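Local coordinates for calreticulin, putative,Calreticulin, putative (Trypanosoma cruzi, PDB 5HCF), which probably acts as a lectin-like chaperone, binding carbohydrate and peptide through a globular domain with the legume lectin fold, at residues R50-S55 with V215-S220; S68-F73 with V147-I152. One frame throughout, in Å; residues are numbered along the deposited sequence.

Contact 1: residues R50-S55 with V215-S220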
ATOM      1  N   ARG A  50      15.275   1.988 -12.190  0.63 42.03           N
ATOM      2  CA  ARG A  50      15.564   3.031 -11.213  0.63 41.91           C
ATOM      3  C   ARG A  50      14.952   2.710  -9.855  0.63 40.16           C
ATOM      4  O   ARG A  50      13.984   1.961  -9.754  0.63 39.02           O
ATOM      5  CB  ARG A  50      15.040   4.393 -11.698  0.63 41.85           C
ATOM      6  CG  ARG A  50      15.634   4.884 -13.011  0.63 42.98           C
ATOM      7  CD  ARG A  50      17.006   5.506 -12.810  0.63 44.62           C
ATOM      8  NE  ARG A  50      17.700   5.730 -14.076  0.63 46.49           N
ATOM      9  CZ  ARG A  50      18.232   4.760 -14.813  0.63 45.82           C
ATOM     10  NH1 ARG A  50      18.138   3.502 -14.407  0.63 43.52           N
ATOM     11  NH2 ARG A  50      18.849   5.041 -15.952  0.63 46.35           N
ATOM     12  N   PHE A  51      15.519   3.295  -8.811  1.00 40.21           N
ATOM     13  CA  PHE A  51      14.872   3.325  -7.510  1.00 38.37           C
ATOM     14  C   PHE A  51      14.011   4.578  -7.444  1.00 39.86           C
ATOM     15  O   PHE A  51      14.330   5.590  -8.067  1.00 41.23           O
ATOM     16  CB  PHE A  51      15.889   3.327  -6.372  1.00 39.42           C
ATOM     17  CG  PHE A  51      16.641   2.038  -6.221  1.00 41.35           C
ATOM     18  CD1 PHE A  51      16.120   1.006  -5.454  1.00 41.48           C
ATOM     19  CD2 PHE A  51      17.874   1.864  -6.826  1.00 42.76           C
ATOM     20  CE1 PHE A  51      16.816  -0.180  -5.298  1.00 41.06           C
ATOM     21  CE2 PHE A  51      18.576   0.677  -6.674  1.00 43.03           C
ATOM     22  CZ  PHE A  51      18.046  -0.344  -5.906  1.00 41.64           C
ATOM     23  N   TYR A  52      12.916   4.514  -6.702  1.00 40.70           N
ATOM     24  CA  TYR A  52      12.103   5.701  -6.478  1.00 40.91           C
ATOM     25  C   TYR A  52      11.933   5.928  -4.977  1.00 41.73           C
ATOM     26  O   TYR A  52      11.852   4.976  -4.203  1.00 42.24           O
ATOM     27  CB  TYR A  52      10.745   5.565  -7.176  1.00 38.70           C
ATOM     28  CG  TYR A  52      10.849   5.501  -8.686  1.00 39.03           C
ATOM     29  CD1 TYR A  52      11.229   4.326  -9.332  1.00 37.37           C
ATOM     30  CD2 TYR A  52      10.574   6.618  -9.466  1.00 40.61           C
ATOM     31  CE1 TYR A  52      11.329   4.270 -10.717  1.00 37.81           C
ATOM     32  CE2 TYR A  52      10.671   6.572 -10.846  1.00 40.95           C
ATOM     33  CZ  TYR A  52      11.050   5.399 -11.468  1.00 39.54           C
ATOM     34  OH  TYR A  52      11.146   5.367 -12.843  1.00 38.55           O
ATOM     35  N   ALA A  53      11.899   7.190  -4.569  1.00 43.68           N
ATOM     36  CA  ALA A  53      11.737   7.535  -3.160  1.00 43.74           C
ATOM     37  C   ALA A  53      11.231   8.961  -3.019  1.00 46.09           C
ATOM     38  O   ALA A  53      12.010   9.912  -3.055  1.00 48.39           O
ATOM     39  CB  ALA A  53      13.045   7.363  -2.410  1.00 42.37           C
ATOM     40  N   LEU A  54       9.920   9.095  -2.854  1.00 45.75           N
ATOM     41  CA  LEU A  54       9.293  10.391  -2.626  1.00 48.04           C
ATOM     42  C   LEU A  54       8.147  10.263  -1.625  1.00 48.19           C
ATOM     43  O   LEU A  54       7.523   9.207  -1.502  1.00 49.09           O
ATOM     44  CB  LEU A  54       8.822  10.997  -3.956  1.00 49.90           C
ATOM     45  CG  LEU A  54       7.927  10.170  -4.888  1.00 51.60           C
ATOM     46  CD1 LEU A  54       6.491  10.131  -4.425  1.00 52.33           C
ATOM     47  CD2 LEU A  54       8.006  10.712  -6.308  1.00 54.18           C
ATOM     48  N   SER A  55       7.878  11.345  -0.908  1.00 48.07           N
ATOM     49  CA  SER A  55       6.957  11.299   0.222  1.00 46.83           C
ATOM     50  C   SER A  55       6.227  12.619   0.415  1.00 44.48           C
ATOM     51  O   SER A  55       6.631  13.654  -0.114  1.00 46.49           O
ATOM     52  CB  SER A  55       7.707  10.935   1.511  1.00 47.10           C
ATOM     53  OG  SER A  55       8.914  11.671   1.635  1.00 48.86           O
ATOM     54  N   VAL A 215      10.090   2.294  -4.062  1.00 39.11           N
ATOM     55  CA  VAL A 215      10.048   1.075  -4.868  1.00 36.15           C
ATOM     56  C   VAL A 215      11.187   1.002  -5.873  1.00 39.63           C
ATOM     57  O   VAL A 215      11.763   2.018  -6.251  1.00 44.33           O
ATOM     58  CB  VAL A 215       8.717   0.943  -5.643  1.00 29.37           C
ATOM     59  CG1 VAL A 215       7.548   0.935  -4.690  1.00 27.21           C
ATOM     60  CG2 VAL A 215       8.576   2.064  -6.660  1.00 29.31           C
ATOM     61  N   TRP A 216      11.501  -0.217  -6.295  1.00 38.73           N
ATOM     62  CA  TRP A 216      12.420  -0.460  -7.396  1.00 36.58           C
ATOM     63  C   TRP A 216      11.632  -0.964  -8.597  1.00 34.58           C
ATOM     64  O   TRP A 216      10.750  -1.807  -8.451  1.00 30.61           O
ATOM     65  CB  TRP A 216      13.500  -1.471  -6.991  1.00 35.65           C
ATOM     66  CG  TRP A 216      14.142  -2.189  -8.149  1.00 34.18           C
ATOM     67  CD1 TRP A 216      13.796  -3.411  -8.653  1.00 32.33           C
ATOM     68  CD2 TRP A 216      15.237  -1.724  -8.948  1.00 35.02           C
ATOM     69  NE1 TRP A 216      14.609  -3.737  -9.710  1.00 30.88           N
ATOM     70  CE2 TRP A 216      15.502  -2.718  -9.913  1.00 34.45           C
ATOM     71  CE3 TRP A 216      16.020  -0.565  -8.940  1.00 35.33           C
ATOM     72  CZ2 TRP A 216      16.516  -2.588 -10.860  1.00 34.97           C
ATOM     73  CZ3 TRP A 216      17.026  -0.438  -9.879  1.00 36.31           C
ATOM     74  CH2 TRP A 216      17.264  -1.443 -10.827  1.00 36.31           C
ATOM     75  N   GLN A 217      11.938  -0.432  -9.778  1.00 36.87           N
ATOM     76  CA  GLN A 217      11.283  -0.878 -11.004  1.00 37.78           C
ATOM     77  C   GLN A 217      12.267  -1.112 -12.143  1.00 40.02           C
ATOM     78  O   GLN A 217      13.051  -0.228 -12.491  1.00 38.94           O
ATOM     79  CB  GLN A 217      10.222   0.124 -11.470  1.00 37.80           C
ATOM     80  CG  GLN A 217       8.882   0.014 -10.763  1.00 38.09           C
ATOM     81  CD  GLN A 217       7.780   0.731 -11.522  1.00 41.22           C
ATOM     82  OE1 GLN A 217       7.785   1.950 -11.644  1.00 44.65           O
ATOM     83  NE2 GLN A 217       6.843  -0.032 -12.059  1.00 43.76           N
ATOM     84  N   VAL A 218      12.215  -2.312 -12.716  1.00 34.06           N
ATOM     85  CA  VAL A 218      12.955  -2.613 -13.935  1.00 37.67           C
ATOM     86  C   VAL A 218      12.201  -2.033 -15.125  1.00 39.42           C
ATOM     87  O   VAL A 218      12.712  -1.161 -15.829  1.00 44.01           O
ATOM     88  CB  VAL A 218      13.151  -4.121 -14.150  1.00 38.50           C
ATOM     89  CG1 VAL A 218      13.865  -4.365 -15.475  1.00 38.31           C
ATOM     90  CG2 VAL A 218      13.934  -4.733 -12.992  1.00 38.57           C
ATOM     91  N   GLU A 219      10.989  -2.533 -15.353  1.00 37.25           N
ATOM     92  CA  GLU A 219      10.101  -1.969 -16.366  1.00 38.75           C
ATOM     93  C   GLU A 219       9.201  -0.926 -15.713  1.00 39.10           C
ATOM     94  O   GLU A 219       8.274  -1.271 -14.975  1.00 39.82           O
ATOM     95  CB  GLU A 219       9.259  -3.060 -17.036  1.00 37.46           C
ATOM     96  CG  GLU A 219      10.067  -4.236 -17.594  1.00 37.49           C
ATOM     97  CD  GLU A 219      10.477  -5.253 -16.524  1.00 38.21           C
ATOM     98  OE1 GLU A 219       9.915  -5.227 -15.407  1.00 34.30           O
ATOM     99  OE2 GLU A 219      11.364  -6.085 -16.803  1.00 41.40           O
ATOM    100  N   SER A 220       9.482   0.347 -15.971  1.00 37.81           N
ATOM    101  CA  SER A 220       8.743   1.423 -15.322  1.00 38.22           C
ATOM    102  C   SER A 220       7.458   1.764 -16.073  1.00 35.21           C
ATOM    103  O   SER A 220       7.144   1.148 -17.089  1.00 33.44           O
ATOM    104  CB  SER A 220       9.626   2.665 -15.183  1.00 42.44           C
ATOM    105  OG  SER A 220       9.048   3.602 -14.291  1.00 44.91           O
TER
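F51 and W216 form an edge-to-face pair on one side of this antiparallel strand pair. CE3 at the edge of the indole sits 3.5 Å above the plane of the F51 ring, over its centre. The planes meet at 51°, so the stack is tilted well away from a right angle. W216 CG lies roughly anti to its backbone N (chi1 157°), beside the carbonyl carbon. The six-membered ring comes close to R50 as well as F51, with W216 CE3 3.3 Å from R50 O.

The backbone sets this up. F51 and W216 are a non-hydrogen-bonded pair, with CA atoms 4.5 Å apart. Next to them R50 and Q217 are a hydrogen-bonded pair. The bond from Q217 N to R50 O is 3.1 Å long and nearly straight at 173°; the return bond from R50 N to Q217 O is more bent.

On the other side lie Y52, V215 and Q217. Y52 CB packs 4.2 Å from V215 CG2. Y52 OH is hydrogen-bonded to E47 O; S220 OG lies 3.1 Å from the same OH. S220 N is held in turn by D48 OD1.

The pair belongs to the seven-stranded antiparallel sheet of the legume lectin sandwich. L45 of strand 42-45, in the opposing sheet, packs against Y52, V215 and Q217. Strand 208-217 continues the sheet through strand 83-91, where W216 bonds to G85 by backbone, and strand 50-62 through strand 15-16.

Contact 2: residues S68-F73 with V147-I152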
ATOM      1  N   SER A  68     -10.709   2.299  14.148  1.00 46.68           N
ATOM      2  CA  SER A  68     -10.276   1.643  12.922  1.00 44.50           C
ATOM      3  C   SER A  68      -9.280   2.499  12.149  1.00 44.81           C
ATOM      4  O   SER A  68      -9.232   3.726  12.300  1.00 46.09           O
ATOM      5  CB  SER A  68     -11.477   1.312  12.034  1.00 43.38           C
ATOM      6  OG  SER A  68     -12.157   0.155  12.502  1.00 44.94           O
ATOM      7  N   LEU A  69      -8.489   1.837  11.316  1.00 41.76           N
ATOM      8  CA  LEU A  69      -7.621   2.529  10.385  1.00 40.84           C
ATOM      9  C   LEU A  69      -7.715   1.829   9.043  1.00 41.35           C
ATOM     10  O   LEU A  69      -7.481   0.627   8.945  1.00 43.01           O
ATOM     11  CB  LEU A  69      -6.174   2.562  10.888  1.00 38.58           C
ATOM     12  CG  LEU A  69      -5.187   3.313   9.987  1.00 36.80           C
ATOM     13  CD1 LEU A  69      -5.486   4.799  10.004  1.00 37.80           C
ATOM     14  CD2 LEU A  69      -3.753   3.057  10.410  1.00 33.58           C
ATOM     15  N   VAL A  70      -8.086   2.585   8.015  1.00 41.75           N
ATOM     16  CA  VAL A  70      -8.244   2.031   6.678  1.00 39.73           C
ATOM     17  C   VAL A  70      -7.313   2.728   5.694  1.00 39.40           C
ATOM     18  O   VAL A  70      -7.304   3.962   5.598  1.00 40.50           O
ATOM     19  CB  VAL A  70      -9.697   2.157   6.180  1.00 39.47           C
ATOM     20  CG1 VAL A  70      -9.869   1.444   4.844  1.00 37.24           C
ATOM     21  CG2 VAL A  70     -10.662   1.595   7.213  1.00 39.28           C
ATOM     22  N   VAL A  71      -6.546   1.926   4.958  1.00 36.98           N
ATOM     23  CA  VAL A  71      -5.621   2.426   3.944  1.00 36.29           C
ATOM     24  C   VAL A  71      -6.011   1.895   2.573  1.00 35.81           C
ATOM     25  O   VAL A  71      -6.261   0.703   2.407  1.00 33.51           O
ATOM     26  CB  VAL A  71      -4.158   2.015   4.237  1.00 35.99           C
ATOM     27  CG1 VAL A  71      -3.187   2.910   3.475  1.00 34.91           C
ATOM     28  CG2 VAL A  71      -3.877   2.067   5.724  1.00 36.98           C
ATOM     29  N   SER A  72      -6.061   2.781   1.589  1.00 38.83           N
ATOM     30  CA  SER A  72      -6.400   2.378   0.235  1.00 39.92           C
ATOM     31  C   SER A  72      -5.598   3.169  -0.790  1.00 43.22           C
ATOM     32  O   SER A  72      -5.299   4.348  -0.582  1.00 46.50           O
ATOM     33  CB  SER A  72      -7.899   2.555  -0.011  1.00 40.73           C
ATOM     34  OG  SER A  72      -8.301   1.874  -1.185  1.00 42.68           O
ATOM     35  N   PHE A  73      -5.233   2.506  -1.884  1.00 40.95           N
ATOM     36  CA  PHE A  73      -4.589   3.164  -3.012  1.00 39.32           C
ATOM     37  C   PHE A  73      -4.642   2.237  -4.214  1.00 38.74           C
ATOM     38  O   PHE A  73      -4.895   1.040  -4.067  1.00 38.78           O
ATOM     39  CB  PHE A  73      -3.143   3.541  -2.684  1.00 39.18           C
ATOM     40  CG  PHE A  73      -2.180   2.385  -2.754  1.00 39.01           C
ATOM     41  CD1 PHE A  73      -2.079   1.483  -1.703  1.00 38.94           C
ATOM     42  CD2 PHE A  73      -1.365   2.205  -3.864  1.00 37.28           C
ATOM     43  CE1 PHE A  73      -1.193   0.421  -1.763  1.00 37.08           C
ATOM     44  CE2 PHE A  73      -0.475   1.147  -3.926  1.00 35.99           C
ATOM     45  CZ  PHE A  73      -0.389   0.255  -2.876  1.00 36.21           C
ATOM     46  N   VAL A 147      -6.943  -1.853  -7.071  1.00 38.33           N
ATOM     47  CA  VAL A 147      -7.007  -1.112  -5.815  1.00 36.68           C
ATOM     48  C   VAL A 147      -6.699  -2.016  -4.627  1.00 37.35           C
ATOM     49  O   VAL A 147      -7.203  -3.136  -4.536  1.00 38.13           O
ATOM     50  CB  VAL A 147      -8.398  -0.477  -5.612  1.00 34.73           C
ATOM     51  CG1 VAL A 147      -8.404   0.427  -4.380  1.00 31.62           C
ATOM     52  CG2 VAL A 147      -8.818   0.292  -6.857  1.00 33.20           C
ATOM     53  N   TYR A 148      -5.876  -1.521  -3.710  1.00 36.90           N
ATOM     54  CA  TYR A 148      -5.505  -2.293  -2.533  1.00 35.22           C
ATOM     55  C   TYR A 148      -5.938  -1.559  -1.275  1.00 37.61           C
ATOM     56  O   TYR A 148      -5.497  -0.442  -1.010  1.00 38.48           O
ATOM     57  CB  TYR A 148      -4.001  -2.567  -2.524  1.00 30.97           C
ATOM     58  CG  TYR A 148      -3.530  -3.226  -3.802  1.00 29.43           C
ATOM     59  CD1 TYR A 148      -3.243  -2.468  -4.932  1.00 29.44           C
ATOM     60  CD2 TYR A 148      -3.390  -4.607  -3.887  1.00 28.01           C
ATOM     61  CE1 TYR A 148      -2.821  -3.064  -6.102  1.00 29.90           C
ATOM     62  CE2 TYR A 148      -2.968  -5.211  -5.051  1.00 27.57           C
ATOM     63  CZ  TYR A 148      -2.687  -4.436  -6.158  1.00 30.35           C
ATOM     64  OH  TYR A 148      -2.266  -5.030  -7.324  1.00 31.59           O
ATOM     65  N   THR A 149      -6.815  -2.196  -0.509  1.00 38.79           N
ATOM     66  CA  THR A 149      -7.408  -1.574   0.667  1.00 38.03           C
ATOM     67  C   THR A 149      -7.199  -2.440   1.899  1.00 38.56           C
ATOM     68  O   THR A 149      -7.395  -3.653   1.854  1.00 40.72           O
ATOM     69  CB  THR A 149      -8.922  -1.330   0.475  1.00 37.11           C
ATOM     70  OG1 THR A 149      -9.148  -0.593  -0.734  1.00 37.17           O
ATOM     71  CG2 THR A 149      -9.487  -0.556   1.648  1.00 35.60           C
ATOM     72  N   LEU A 150      -6.793  -1.810   2.997  1.00 37.58           N
ATOM     73  CA  LEU A 150      -6.534  -2.525   4.241  1.00 34.61           C
ATOM     74  C   LEU A 150      -7.319  -1.927   5.395  1.00 36.41           C
ATOM     75  O   LEU A 150      -7.264  -0.720   5.642  1.00 38.21           O
ATOM     76  CB  LEU A 150      -5.043  -2.507   4.584  1.00 31.21           C
ATOM     77  CG  LEU A 150      -4.681  -3.244   5.876  1.00 28.22           C
ATOM     78  CD1 LEU A 150      -5.140  -4.691   5.798  1.00 28.91           C
ATOM     79  CD2 LEU A 150      -3.201  -3.164   6.173  1.00 26.05           C
ATOM     80  N   HIS A 151      -8.055  -2.780   6.095  1.00 36.07           N
ATOM     81  CA  HIS A 151      -8.744  -2.381   7.308  1.00 35.43           C
ATOM     82  C   HIS A 151      -8.073  -3.012   8.515  1.00 37.60           C
ATOM     83  O   HIS A 151      -8.061  -4.238   8.652  1.00 36.86           O
ATOM     84  CB  HIS A 151     -10.219  -2.780   7.258  1.00 36.02           C
ATOM     85  CG  HIS A 151     -10.986  -2.411   8.490  1.00 36.52           C
ATOM     86  ND1 HIS A 151     -12.162  -3.043   8.854  1.00 37.36           N
ATOM     87  CD2 HIS A 151     -10.751  -1.486   9.450  1.00 34.98           C
ATOM     88  CE1 HIS A 151     -12.613  -2.519   9.975  1.00 36.72           C
ATOM     89  NE2 HIS A 151     -11.777  -1.569  10.360  1.00 36.68           N
ATOM     90  N   ILE A 152      -7.486  -2.170   9.364  1.00 39.46           N
ATOM     91  CA  ILE A 152      -6.987  -2.597  10.668  1.00 37.98           C
ATOM     92  C   ILE A 152      -7.971  -2.157  11.745  1.00 37.80           C
ATOM     93  O   ILE A 152      -8.089  -0.966  12.037  1.00 39.15           O
ATOM     94  CB  ILE A 152      -5.597  -2.016  10.977  1.00 36.87           C
ATOM     95  CG1 ILE A 152      -4.627  -2.332   9.842  1.00 36.47           C
ATOM     96  CG2 ILE A 152      -5.063  -2.565  12.292  1.00 35.04           C
ATOM     97  CD1 ILE A 152      -4.200  -3.772   9.807  1.00 36.19           C
TER
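S72 and T149 meet through their hydroxyls, with S72 OG 2.6 Å from T149 OG1 in a hydrogen bond that either could donate. S72 OG lies anti to its backbone N (chi1 -166°). Each buried hydroxyl has the other as a partner. The second polar side-chain link lies near the other end. There S68 OG and H151 NE2 are 2.8 Å apart, and again either may be the donor. S68 OG comes in at the edge of the imidazole, in the ring plane. H151 CG is anti to its backbone N (chi1 179°), and the ring reaches across to S68.

The backbone ladder is regular and antiparallel, the axes running at 174°. L69 with I152, V71 with L150 and F73 with Y148 are hydrogen-bonded pairs, each joined by two bonds. The bond from Y148 N to F73 O is almost straight. CA-H...O contacts fill the gaps between them, such as V70 CA to L150 O at 3.1 Å.

The strands belong to one sheet of the legume lectin sandwich, and its two faces differ. V70, S72, T149 and H151 share the outer face, where V236, V240 and L233 of helix 233-243 pack on it. L69, V71, F73, Y148, L150 and I152 are on the other face, which looks into the core; there L107, F109 and P111 of strand 107-114 touch V71, Y148 and L150.

Apolar contacts are modest across the pair. V70 CG1 lies 3.8 Å from T149 CG2, and V70 CG2 the same distance from H151 CD2. F73 CE1 meets Y148 CB at 4.2 Å, with the two side chains crossing at a slant.

In the fold
Contacts 1 and 2 belong to the two different sheets of the sandwich. Their centres are 22 Å apart; their nearest atoms are about 8 Å apart and do not touch. The segments of contact 2 both fall between those of contact 1 in the sequence. Strand 50-62 is followed directly by strand 69-76, so the chain changes sheets between them. After contact 1 it changes again: strand 223-230 follows strand 208-217 and pairs with strand 69-76. An acetic acid molecule, probably a crystallisation additive, lies about 4 Å from the side chain of W216 in contact 1. Contact 2 is buried nearer the centre of the chain.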